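Local atomic coordinates of formate dehydrogenase subunit beta (Desulfovibrio gigas, PDB entry 1H0H), a protein that serves as the electron-transfer subunit of a periplasmic formate dehydrogenase, carrying three [4Fe-4S] clusters for the reversible two-electron oxidation of formate to carbon dioxide. Residues C17-P28 and F46-M54; H94-L102 and K136-T145. All coordinates share one frame; numbering follows the deposited sequence.

Interaction 1. Residues C17-P28 and F46-M54. With SF4 (iron/sulfur cluster), chain M; SF4 (iron/sulfur cluster), chain L.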
loop_
_atom_site.group_PDB
_atom_site.type_symbol
_atom_site.label_atom_id
_atom_site.label_comp_id
_atom_site.label_asym_id
_atom_site.label_seq_id
_atom_site.Cartn_x
_atom_site.Cartn_y
_atom_site.Cartn_z
ATOM N N CYS B 17 10.610 -15.845 -8.498
ATOM C CA CYS B 17 11.599 -16.812 -8.984
ATOM C C CYS B 17 12.049 -16.505 -10.427
ATOM O O CYS B 17 13.250 -16.576 -10.748
ATOM C CB CYS B 17 11.041 -18.260 -8.914
ATOM S SG CYS B 17 9.450 -18.486 -9.746
ATOM N N GLN B 18 11.091 -16.182 -11.286
ATOM C CA GLN B 18 11.386 -15.898 -12.696
ATOM C C GLN B 18 12.358 -14.746 -12.802
ATOM O O GLN B 18 13.379 -14.856 -13.481
ATOM C CB GLN B 18 10.096 -15.619 -13.485
ATOM C CG GLN B 18 10.277 -15.324 -14.956
ATOM C CD GLN B 18 8.962 -15.266 -15.718
ATOM O OE1 GLN B 18 8.104 -16.154 -15.600
ATOM N NE2 GLN B 18 8.800 -14.223 -16.484
ATOM N N VAL B 19 12.054 -13.659 -12.104
ATOM C CA VAL B 19 12.931 -12.484 -12.072
ATOM C C VAL B 19 14.255 -12.782 -11.354
ATOM O O VAL B 19 15.333 -12.450 -11.850
ATOM C CB VAL B 19 12.207 -11.277 -11.465
ATOM C CG1 VAL B 19 13.123 -10.069 -11.347
ATOM C CG2 VAL B 19 11.004 -10.928 -12.366
ATOM N N ALA B 20 14.176 -13.465 -10.230
ATOM C CA ALA B 20 15.362 -13.725 -9.427
ATOM C C ALA B 20 16.408 -14.514 -10.210
ATOM O O ALA B 20 17.602 -14.227 -10.087
ATOM C CB ALA B 20 15.000 -14.472 -8.107
ATOM N N CYS B 21 15.955 -15.493 -10.992
ATOM C CA CYS B 21 16.854 -16.309 -11.807
ATOM C C CYS B 21 17.587 -15.362 -12.763
ATOM O O CYS B 21 18.813 -15.410 -12.905
ATOM C CB CYS B 21 16.071 -17.367 -12.602
ATOM S SG CYS B 21 17.160 -18.459 -13.547
ATOM N N LYS B 22 16.845 -14.474 -13.413
ATOM C CA LYS B 22 17.471 -13.556 -14.356
ATOM C C LYS B 22 18.465 -12.614 -13.663
ATOM O O LYS B 22 19.570 -12.363 -14.173
ATOM C CB LYS B 22 16.422 -12.747 -15.159
ATOM C CG LYS B 22 15.534 -13.617 -16.077
ATOM C CD LYS B 22 15.122 -12.939 -17.369
ATOM C CE LYS B 22 14.463 -13.945 -18.348
ATOM N NZ LYS B 22 14.271 -13.366 -19.717
ATOM N N GLN B 23 18.078 -12.104 -12.496
ATOM C CA GLN B 23 18.925 -11.183 -11.751
ATOM C C GLN B 23 20.243 -11.838 -11.355
ATOM O O GLN B 23 21.307 -11.227 -11.512
ATOM C CB GLN B 23 18.210 -10.633 -10.492
ATOM C CG GLN B 23 18.836 -9.308 -9.963
ATOM C CD GLN B 23 20.048 -9.490 -9.047
ATOM O OE1 GLN B 23 20.858 -8.564 -8.877
ATOM N NE2 GLN B 23 20.159 -10.650 -8.446
ATOM N N TRP B 24 20.183 -13.070 -10.856
ATOM C CA TRP B 24 21.400 -13.748 -10.453
ATOM C C TRP B 24 22.305 -14.047 -11.639
ATOM O O TRP B 24 23.501 -13.807 -11.584
ATOM C CB TRP B 24 21.142 -15.046 -9.690
ATOM C CG TRP B 24 22.455 -15.659 -9.250
ATOM C CD1 TRP B 24 23.023 -16.804 -9.697
ATOM C CD2 TRP B 24 23.373 -15.092 -8.321
ATOM N NE1 TRP B 24 24.239 -17.010 -9.074
ATOM C CE2 TRP B 24 24.479 -15.965 -8.230
ATOM C CE3 TRP B 24 23.358 -13.941 -7.514
ATOM C CZ2 TRP B 24 25.557 -15.718 -7.392
ATOM C CZ3 TRP B 24 24.435 -13.691 -6.677
ATOM C CH2 TRP B 24 25.513 -14.579 -6.617
ATOM N N HIS B 25 21.730 -14.540 -12.722
ATOM C CA HIS B 25 22.557 -14.942 -13.855
ATOM C C HIS B 25 22.879 -13.825 -14.840
ATOM O O HIS B 25 23.656 -14.036 -15.772
ATOM C CB HIS B 25 21.882 -16.096 -14.596
ATOM C CG HIS B 25 21.663 -17.304 -13.748
ATOM N ND1 HIS B 25 20.639 -17.391 -12.821
ATOM C CD2 HIS B 25 22.361 -18.463 -13.661
ATOM C CE1 HIS B 25 20.685 -18.581 -12.242
ATOM N NE2 HIS B 25 21.737 -19.239 -12.719
ATOM N N GLY B 26 22.271 -12.645 -14.669
ATOM C CA GLY B 26 22.460 -11.597 -15.646
ATOM C C GLY B 26 21.764 -11.847 -16.976
ATOM O O GLY B 26 22.241 -11.401 -18.018
ATOM N N ASN B 27 20.620 -12.531 -16.954
ATOM C CA ASN B 27 19.950 -12.829 -18.209
ATOM C C ASN B 27 19.109 -11.638 -18.611
ATOM O O ASN B 27 18.441 -11.036 -17.769
ATOM C CB ASN B 27 19.055 -14.078 -18.093
ATOM C CG ASN B 27 19.835 -15.368 -17.868
ATOM O OD1 ASN B 27 20.998 -15.486 -18.238
ATOM N ND2 ASN B 27 19.172 -16.356 -17.282
ATOM N N PRO B 28 19.162 -11.264 -19.878
ATOM C CA PRO B 28 18.365 -10.138 -20.367
ATOM C C PRO B 28 16.889 -10.498 -20.487
ATOM O O PRO B 28 16.535 -11.678 -20.526
ATOM C CB PRO B 28 18.938 -9.893 -21.775
ATOM C CG PRO B 28 19.370 -11.287 -22.197
ATOM C CD PRO B 28 20.030 -11.837 -20.930
ATOM N N PHE B 46 16.728 -19.166 -24.730
ATOM C CA PHE B 46 18.146 -19.147 -24.320
ATOM C C PHE B 46 18.404 -18.272 -23.090
ATOM O O PHE B 46 19.352 -18.515 -22.335
ATOM C CB PHE B 46 19.045 -18.688 -25.501
ATOM C CG PHE B 46 20.525 -18.739 -25.218
ATOM C CD1 PHE B 46 21.231 -19.944 -25.285
ATOM C CD2 PHE B 46 21.215 -17.580 -24.893
ATOM C CE1 PHE B 46 22.592 -19.976 -25.035
ATOM C CE2 PHE B 46 22.569 -17.600 -24.620
ATOM C CZ PHE B 46 23.261 -18.814 -24.684
ATOM N N HIS B 47 17.578 -17.249 -22.882
ATOM C CA HIS B 47 17.837 -16.309 -21.790
ATOM C C HIS B 47 16.891 -16.448 -20.615
ATOM O O HIS B 47 16.934 -15.627 -19.686
ATOM C CB HIS B 47 17.717 -14.879 -22.280
ATOM C CG HIS B 47 18.666 -14.533 -23.373
ATOM N ND1 HIS B 47 20.033 -14.550 -23.205
ATOM C CD2 HIS B 47 18.445 -14.149 -24.651
ATOM C CE1 HIS B 47 20.616 -14.196 -24.340
ATOM N NE2 HIS B 47 19.673 -13.932 -25.226
ATOM N N THR B 48 16.056 -17.474 -20.633
ATOM C CA THR B 48 14.999 -17.615 -19.644
ATOM C C THR B 48 14.937 -19.051 -19.166
ATOM O O THR B 48 14.384 -19.910 -19.845
ATOM C CB THR B 48 13.675 -17.227 -20.313
ATOM O OG1 THR B 48 13.790 -15.934 -20.930
ATOM C CG2 THR B 48 12.569 -17.102 -19.281
ATOM N N TYR B 49 15.487 -19.309 -17.986
ATOM C CA TYR B 49 15.618 -20.647 -17.471
ATOM C C TYR B 49 14.488 -21.015 -16.527
ATOM O O TYR B 49 14.281 -22.178 -16.235
ATOM C CB TYR B 49 16.883 -20.767 -16.653
ATOM C CG TYR B 49 18.182 -20.292 -17.250
ATOM C CD1 TYR B 49 18.368 -20.156 -18.636
ATOM C CD2 TYR B 49 19.251 -20.001 -16.411
ATOM C CE1 TYR B 49 19.580 -19.755 -19.152
ATOM C CE2 TYR B 49 20.453 -19.599 -16.923
ATOM C CZ TYR B 49 20.614 -19.471 -18.290
ATOM O OH TYR B 49 21.846 -19.062 -18.750
ATOM N N LYS B 50 13.803 -20.001 -15.998
ATOM C CA LYS B 50 12.762 -20.221 -15.001
ATOM C C LYS B 50 11.576 -19.486 -15.566
ATOM O O LYS B 50 11.667 -18.297 -15.892
ATOM C CB LYS B 50 13.216 -19.661 -13.640
ATOM C CG LYS B 50 12.249 -19.901 -12.469
ATOM C CD LYS B 50 12.066 -21.415 -12.175
ATOM C CE LYS B 50 11.507 -21.638 -10.788
ATOM N NZ LYS B 50 11.052 -23.063 -10.507
ATOM N N LEU B 51 10.492 -20.222 -15.767
ATOM C CA LEU B 51 9.321 -19.649 -16.381
ATOM C C LEU B 51 8.047 -20.022 -15.640
ATOM O O LEU B 51 7.686 -21.197 -15.550
ATOM C CB LEU B 51 9.239 -20.131 -17.832
ATOM C CG LEU B 51 8.105 -19.467 -18.592
ATOM C CD1 LEU B 51 8.390 -18.000 -18.810
ATOM C CD2 LEU B 51 7.876 -20.195 -19.917
ATOM N N VAL B 52 7.358 -19.022 -15.100
ATOM C CA VAL B 52 6.114 -19.315 -14.403
ATOM C C VAL B 52 4.973 -19.471 -15.401
ATOM O O VAL B 52 4.504 -18.507 -16.021
ATOM C CB VAL B 52 5.781 -18.274 -13.295
ATOM C CG1 VAL B 52 4.454 -18.614 -12.653
ATOM C CG2 VAL B 52 6.909 -18.245 -12.237
ATOM N N ARG B 53 4.551 -20.716 -15.579
ATOM C CA ARG B 53 3.494 -21.010 -16.514
ATOM C C ARG B 53 2.180 -20.845 -15.784
ATOM O O ARG B 53 2.104 -21.104 -14.588
ATOM C CB ARG B 53 3.670 -22.422 -17.050
ATOM C CG ARG B 53 4.891 -22.600 -17.925
ATOM C CD ARG B 53 5.028 -24.013 -18.474
ATOM N NE ARG B 53 6.307 -24.268 -19.131
ATOM C CZ ARG B 53 6.607 -23.845 -20.353
ATOM N NH1 ARG B 53 5.730 -23.121 -21.050
ATOM N NH2 ARG B 53 7.777 -24.141 -20.879
ATOM N N MET B 54 1.159 -20.367 -16.483
ATOM C CA MET B 54 -0.105 -20.050 -15.830
ATOM C C MET B 54 -1.244 -20.494 -16.728
ATOM O O MET B 54 -1.317 -20.078 -17.904
ATOM C CB MET B 54 -0.206 -18.538 -15.534
ATOM C CG MET B 54 0.972 -17.936 -14.733
ATOM S SD MET B 54 1.028 -16.082 -14.767
ATOM C CE MET B 54 -0.373 -15.650 -13.687
HETATM FE FE1 SF4 M . 19.042 -21.233 -10.280
HETATM FE FE2 SF4 M . 16.324 -21.568 -10.048
HETATM FE FE3 SF4 M . 17.751 -22.961 -11.970
HETATM FE FE4 SF4 M . 17.342 -20.248 -12.212
HETATM S S1 SF4 M . 15.744 -21.930 -12.157
HETATM S S2 SF4 M . 19.280 -21.436 -12.526
HETATM S S3 SF4 M . 17.380 -19.521 -10.125
HETATM S S4 SF4 M . 18.096 -23.216 -9.746
HETATM FE FE1 SF4 L . 7.425 -19.114 -5.341
HETATM FE FE2 SF4 L . 8.000 -18.606 -8.005
HETATM FE FE3 SF4 L . 5.453 -19.373 -7.275
HETATM FE FE4 SF4 L . 6.447 -16.830 -6.515
HETATM S S1 SF4 L . 6.046 -17.563 -8.612
HETATM S S2 SF4 L . 5.238 -18.361 -5.214
HETATM S S3 SF4 L . 8.681 -17.384 -6.253
HETATM S S4 SF4 L . 7.452 -20.626 -7.085
HETATM O O HOH W 1 13.732 -16.452 -15.798
HETATM O O HOH W 2 5.605 -16.141 -16.764
HETATM O O HOH W 3 16.321 -17.087 -16.332
HETATM O O HOH W 4 21.610 -15.163 -21.013
#
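Helix 17-25 and strand 51-54 run nearly antiparallel, their short axes 8.2 Å apart at an angle of 161°, and Gln18 lies against Lys50 at one end while Asn27 lies against His47 at the other. Gln18 reaches over to the strand with CG anti to the backbone N (chi1 -180°) and the chain extended, and its OE1 takes the N-H of Val52 in the carbonyl plane (Val52 N to Gln18 OE1 3.0 Å, 169° at the hydrogen), while NE2 bonds to Asn40 O. A water donates to the backbone O of both Gln18 and Lys50. The helix belongs to a ferredoxin-type segment whose cysteines serve two clusters: Cys17 SG binds an iron of one, Cys21 SG an iron of the next, and the aliphatic chain of Lys50 lies against Cys17 and Cys21 before its amine bonds to Pro69 O and Gln71. Tyr49 turns its edge toward the face of His25, centroids 5.4 Å apart, in a T-shaped pair; Trp24 covers the opposite face of that imidazole. Over the centre of the Tyr49 ring sits Asn27 ND2. Lys22 NZ grips Thr48 OG1, itself also bonded to Asn45 OD1, at 2.9 Å and also Pro28 O, pinning the turn after the helix, and an acidic side chain of the partner subunit pairs with the same amine. Pro28 CG rests over the His47 ring, 3.6 Å from its centroid, as a CH-pi contact.

Interaction 2. Residues H94-L102 and K136-T145. With SF4 (iron/sulfur cluster), chain M; SF4 (iron/sulfur cluster), chain N.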
loop_
_atom_site.group_PDB
_atom_site.type_symbol
_atom_site.label_atom_id
_atom_site.label_comp_id
_atom_site.label_asym_id
_atom_site.label_seq_id
_atom_site.Cartn_x
_atom_site.Cartn_y
_atom_site.Cartn_z
ATOM N N HIS B 94 27.919 -33.237 -16.126
ATOM C CA HIS B 94 27.057 -33.840 -15.107
ATOM C C HIS B 94 27.857 -33.822 -13.795
ATOM O O HIS B 94 28.790 -34.609 -13.606
ATOM C CB HIS B 94 26.667 -35.259 -15.503
ATOM C CG HIS B 94 25.473 -35.794 -14.773
ATOM N ND1 HIS B 94 25.095 -37.114 -14.849
ATOM C CD2 HIS B 94 24.553 -35.186 -13.983
ATOM C CE1 HIS B 94 24.007 -37.305 -14.120
ATOM N NE2 HIS B 94 23.656 -36.150 -13.588
ATOM N N ASP B 95 27.490 -32.915 -12.894
ATOM C CA ASP B 95 28.273 -32.693 -11.695
ATOM C C ASP B 95 27.966 -33.690 -10.604
ATOM O O ASP B 95 26.862 -33.715 -10.071
ATOM C CB ASP B 95 28.051 -31.272 -11.184
ATOM C CG ASP B 95 28.885 -30.975 -9.977
ATOM O OD1 ASP B 95 30.124 -31.032 -10.137
ATOM O OD2 ASP B 95 28.403 -30.696 -8.840
ATOM N N ASP B 96 28.957 -34.499 -10.253
ATOM C CA ASP B 96 28.750 -35.545 -9.278
ATOM C C ASP B 96 28.307 -35.063 -7.878
ATOM O O ASP B 96 27.442 -35.671 -7.254
ATOM C CB ASP B 96 29.954 -36.483 -9.174
ATOM C CG ASP B 96 29.678 -37.661 -8.275
ATOM O OD1 ASP B 96 29.025 -38.625 -8.711
ATOM O OD2 ASP B 96 30.041 -37.719 -7.096
ATOM N N ALA B 97 28.907 -33.990 -7.391
ATOM C CA ALA B 97 28.608 -33.522 -6.052
ATOM C C ALA B 97 27.191 -32.983 -5.876
ATOM O O ALA B 97 26.607 -33.108 -4.800
ATOM C CB ALA B 97 29.621 -32.465 -5.636
ATOM N N THR B 98 26.639 -32.373 -6.920
ATOM C CA THR B 98 25.332 -31.767 -6.790
ATOM C C THR B 98 24.257 -32.455 -7.593
ATOM O O THR B 98 23.079 -32.329 -7.284
ATOM C CB THR B 98 25.374 -30.297 -7.224
ATOM O OG1 THR B 98 25.912 -30.205 -8.541
ATOM C CG2 THR B 98 26.374 -29.513 -6.394
ATOM N N GLY B 99 24.653 -33.178 -8.627
ATOM C CA GLY B 99 23.667 -33.748 -9.522
ATOM C C GLY B 99 23.316 -32.744 -10.608
ATOM O O GLY B 99 22.473 -33.015 -11.467
ATOM N N CYS B 100 23.968 -31.579 -10.598
ATOM C CA CYS B 100 23.646 -30.572 -11.594
ATOM C C CYS B 100 23.994 -31.024 -13.005
ATOM O O CYS B 100 25.055 -31.588 -13.238
ATOM C CB CYS B 100 24.353 -29.234 -11.325
ATOM S SG CYS B 100 24.145 -28.020 -12.682
ATOM N N VAL B 101 23.090 -30.736 -13.937
ATOM C CA VAL B 101 23.299 -31.005 -15.350
ATOM C C VAL B 101 23.606 -29.642 -15.922
ATOM O O VAL B 101 22.747 -28.774 -15.982
ATOM C CB VAL B 101 22.048 -31.633 -15.992
ATOM C CG1 VAL B 101 22.214 -31.768 -17.495
ATOM C CG2 VAL B 101 21.762 -33.012 -15.342
ATOM N N LEU B 102 24.849 -29.446 -16.314
ATOM C CA LEU B 102 25.311 -28.135 -16.678
ATOM C C LEU B 102 25.603 -27.973 -18.162
ATOM O O LEU B 102 26.557 -28.556 -18.679
ATOM C CB LEU B 102 26.548 -27.814 -15.841
ATOM C CG LEU B 102 27.272 -26.486 -16.082
ATOM C CD1 LEU B 102 26.346 -25.292 -15.823
ATOM C CD2 LEU B 102 28.474 -26.418 -15.176
ATOM N N LYS B 136 20.224 -23.257 -20.166
ATOM C CA LYS B 136 19.065 -23.631 -19.368
ATOM C C LYS B 136 19.501 -23.453 -17.913
ATOM O O LYS B 136 20.629 -23.027 -17.651
ATOM C CB LYS B 136 18.688 -25.102 -19.622
ATOM C CG LYS B 136 19.772 -26.068 -19.168
ATOM C CD LYS B 136 19.308 -27.552 -19.182
ATOM C CE LYS B 136 20.289 -28.466 -18.389
ATOM N NZ LYS B 136 20.332 -28.067 -16.907
ATOM N N CYS B 137 18.598 -23.747 -16.975
ATOM C CA CYS B 137 18.873 -23.709 -15.549
ATOM C C CYS B 137 20.192 -24.399 -15.208
ATOM O O CYS B 137 20.438 -25.538 -15.645
ATOM C CB CYS B 137 17.728 -24.436 -14.836
ATOM S SG CYS B 137 17.988 -24.836 -13.116
ATOM N N ASP B 138 21.049 -23.719 -14.444
ATOM C CA ASP B 138 22.301 -24.334 -14.016
ATOM C C ASP B 138 22.289 -24.713 -12.531
ATOM O O ASP B 138 23.345 -24.838 -11.892
ATOM C CB ASP B 138 23.502 -23.446 -14.353
ATOM C CG ASP B 138 23.568 -22.173 -13.516
ATOM O OD1 ASP B 138 22.644 -21.904 -12.728
ATOM O OD2 ASP B 138 24.528 -21.375 -13.623
ATOM N N MET B 139 21.084 -24.890 -11.999
ATOM C CA MET B 139 20.893 -25.207 -10.580
ATOM C C MET B 139 21.591 -24.169 -9.689
ATOM O O MET B 139 21.907 -24.460 -8.540
ATOM C CB MET B 139 21.441 -26.633 -10.269
ATOM C CG MET B 139 20.783 -27.337 -9.085
ATOM S SD MET B 139 21.554 -28.893 -8.505
ATOM C CE MET B 139 20.680 -30.132 -9.411
ATOM N N CYS B 140 21.839 -22.974 -10.211
ATOM C CA CYS B 140 22.615 -21.996 -9.468
ATOM C C CYS B 140 23.865 -22.671 -8.879
ATOM O O CYS B 140 24.171 -22.548 -7.670
ATOM C CB CYS B 140 21.749 -21.370 -8.346
ATOM S SG CYS B 140 20.548 -20.170 -8.924
ATOM N N ILE B 141 24.601 -23.385 -9.735
ATOM C CA ILE B 141 25.748 -24.138 -9.283
ATOM C C ILE B 141 26.727 -23.317 -8.426
ATOM O O ILE B 141 27.232 -23.812 -7.417
ATOM C CB ILE B 141 26.452 -24.855 -10.484
ATOM C CG1 ILE B 141 27.542 -25.815 -9.987
ATOM C CG2 ILE B 141 27.055 -23.861 -11.413
ATOM C CD1 ILE B 141 27.040 -26.871 -9.056
ATOM N N ASP B 142 27.000 -22.074 -8.822
ATOM C CA ASP B 142 27.878 -21.224 -8.043
ATOM C C ASP B 142 27.375 -20.908 -6.636
ATOM O O ASP B 142 28.165 -20.913 -5.679
ATOM C CB ASP B 142 28.200 -19.915 -8.768
ATOM C CG ASP B 142 26.969 -19.153 -9.185
ATOM O OD1 ASP B 142 25.878 -19.767 -9.398
ATOM O OD2 ASP B 142 27.010 -17.920 -9.369
ATOM N N ARG B 143 26.084 -20.626 -6.503
ATOM C CA ARG B 143 25.517 -20.369 -5.183
ATOM C C ARG B 143 25.550 -21.618 -4.292
ATOM O O ARG B 143 25.916 -21.534 -3.122
ATOM C CB ARG B 143 24.055 -19.913 -5.313
ATOM C CG ARG B 143 23.883 -18.556 -5.977
ATOM C CD ARG B 143 22.425 -18.128 -6.162
ATOM N NE ARG B 143 21.804 -17.792 -4.894
ATOM C CZ ARG B 143 21.868 -16.586 -4.317
ATOM N NH1 ARG B 143 22.525 -15.582 -4.888
ATOM N NH2 ARG B 143 21.252 -16.370 -3.159
ATOM N N ILE B 144 25.189 -22.771 -4.856
ATOM C CA ILE B 144 25.031 -23.970 -4.045
ATOM C C ILE B 144 26.340 -24.620 -3.603
ATOM O O ILE B 144 26.361 -25.465 -2.710
ATOM C CB ILE B 144 24.058 -24.996 -4.689
ATOM C CG1 ILE B 144 24.590 -25.588 -5.999
ATOM C CG2 ILE B 144 22.711 -24.400 -4.899
ATOM C CD1 ILE B 144 23.634 -26.694 -6.521
ATOM N N THR B 145 27.434 -24.208 -4.224
ATOM C CA THR B 145 28.731 -24.707 -3.833
ATOM C C THR B 145 29.429 -23.622 -3.049
ATOM O O THR B 145 30.592 -23.768 -2.707
ATOM C CB THR B 145 29.566 -25.107 -5.069
ATOM O OG1 THR B 145 29.633 -23.996 -5.973
ATOM C CG2 THR B 145 28.851 -26.159 -5.871
HETATM FE FE1 SF4 M . 19.042 -21.233 -10.280
HETATM FE FE2 SF4 M . 16.324 -21.568 -10.048
HETATM FE FE3 SF4 M . 17.751 -22.961 -11.970
HETATM FE FE4 SF4 M . 17.342 -20.248 -12.212
HETATM S S1 SF4 M . 15.744 -21.930 -12.157
HETATM S S2 SF4 M . 19.280 -21.436 -12.526
HETATM S S3 SF4 M . 17.380 -19.521 -10.125
HETATM S S4 SF4 M . 18.096 -23.216 -9.746
HETATM FE FE1 SF4 N . 15.829 -31.913 -20.220
HETATM FE FE2 SF4 N . 17.048 -30.734 -18.044
HETATM FE FE3 SF4 N . 16.475 -33.541 -18.085
HETATM FE FE4 SF4 N . 18.427 -32.506 -19.745
HETATM S S1 SF4 N . 18.486 -32.602 -17.379
HETATM S S2 SF4 N . 16.889 -33.936 -20.366
HETATM S S3 SF4 N . 17.512 -30.386 -20.252
HETATM S S4 SF4 N . 14.934 -31.728 -18.062
#
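Thr98, Cys100 and Met139, with Ile141 beside them, bury the most surface where the loop leading into strand 101-103 meets the cysteine-bearing segment. Met139 extends toward Cys100 and then bends at its last torsion (chi3 -92°), which lays the methyl CE against the backbone, 3.7 Å from Cys100 CA. Its CB meanwhile touches Cys100 SG, a thiol sulfur that also comes within 3.4 Å of Asp138 O. Thr98 meets the helix with both branches: OG1 lies 3.6 Å from Ile141 CD1, the two side chains crossing at about a right angle, while CG2 packs on the CD1 atoms of Ile141 and Ile144. The hydroxyl is held from its own side of the contact, donating to the anti lone pair of Asp95 OD2 (Thr98 OG1 to Asp95 OD2 2.6 Å) and accepting from Cys100 N, which makes an ST turn. Segment 136-145 carries the Cys-X-X-Cys pair of a ferredoxin-type site: Cys137 SG and Cys140 SG bind two irons of one cluster, and Cys140 stands at the N-cap position of helix 141-144. At the start of the same segment, Lys136 bends at chi4 (63°) and its NZ donates across the contact to Val101 O at 2.7 Å and within its own segment to Cys137 O at 2.8 Å. The methylenes of Lys136 and the branches of Val101 flank a second cluster, to which nearby Cys72 and Cys80 are ligands.

How the interactions relate
From the N terminus, the chain first passes through helix 16-25 and then a stretch without helix or strand before interaction 1 closes this loop at strand 51-59. Interaction 2 closes a later loop, from strand 101-103 to segment 136-145, whose 33 intervening residues include helix 113-119, so the two loops follow in series and neither nest nor cross. In space, however, the contacts touch, their centres about 16 Å apart. His25 NE2 lies 2.8 Å from Asp138 OD1, and Trp24 NE1 lies 2.9 Å from Asp142 OD2, both probable hydrogen bonds. Both interactions supply ligands to one cluster, which thereby ties the early helix to the dicluster region, while each also borders a different second cluster.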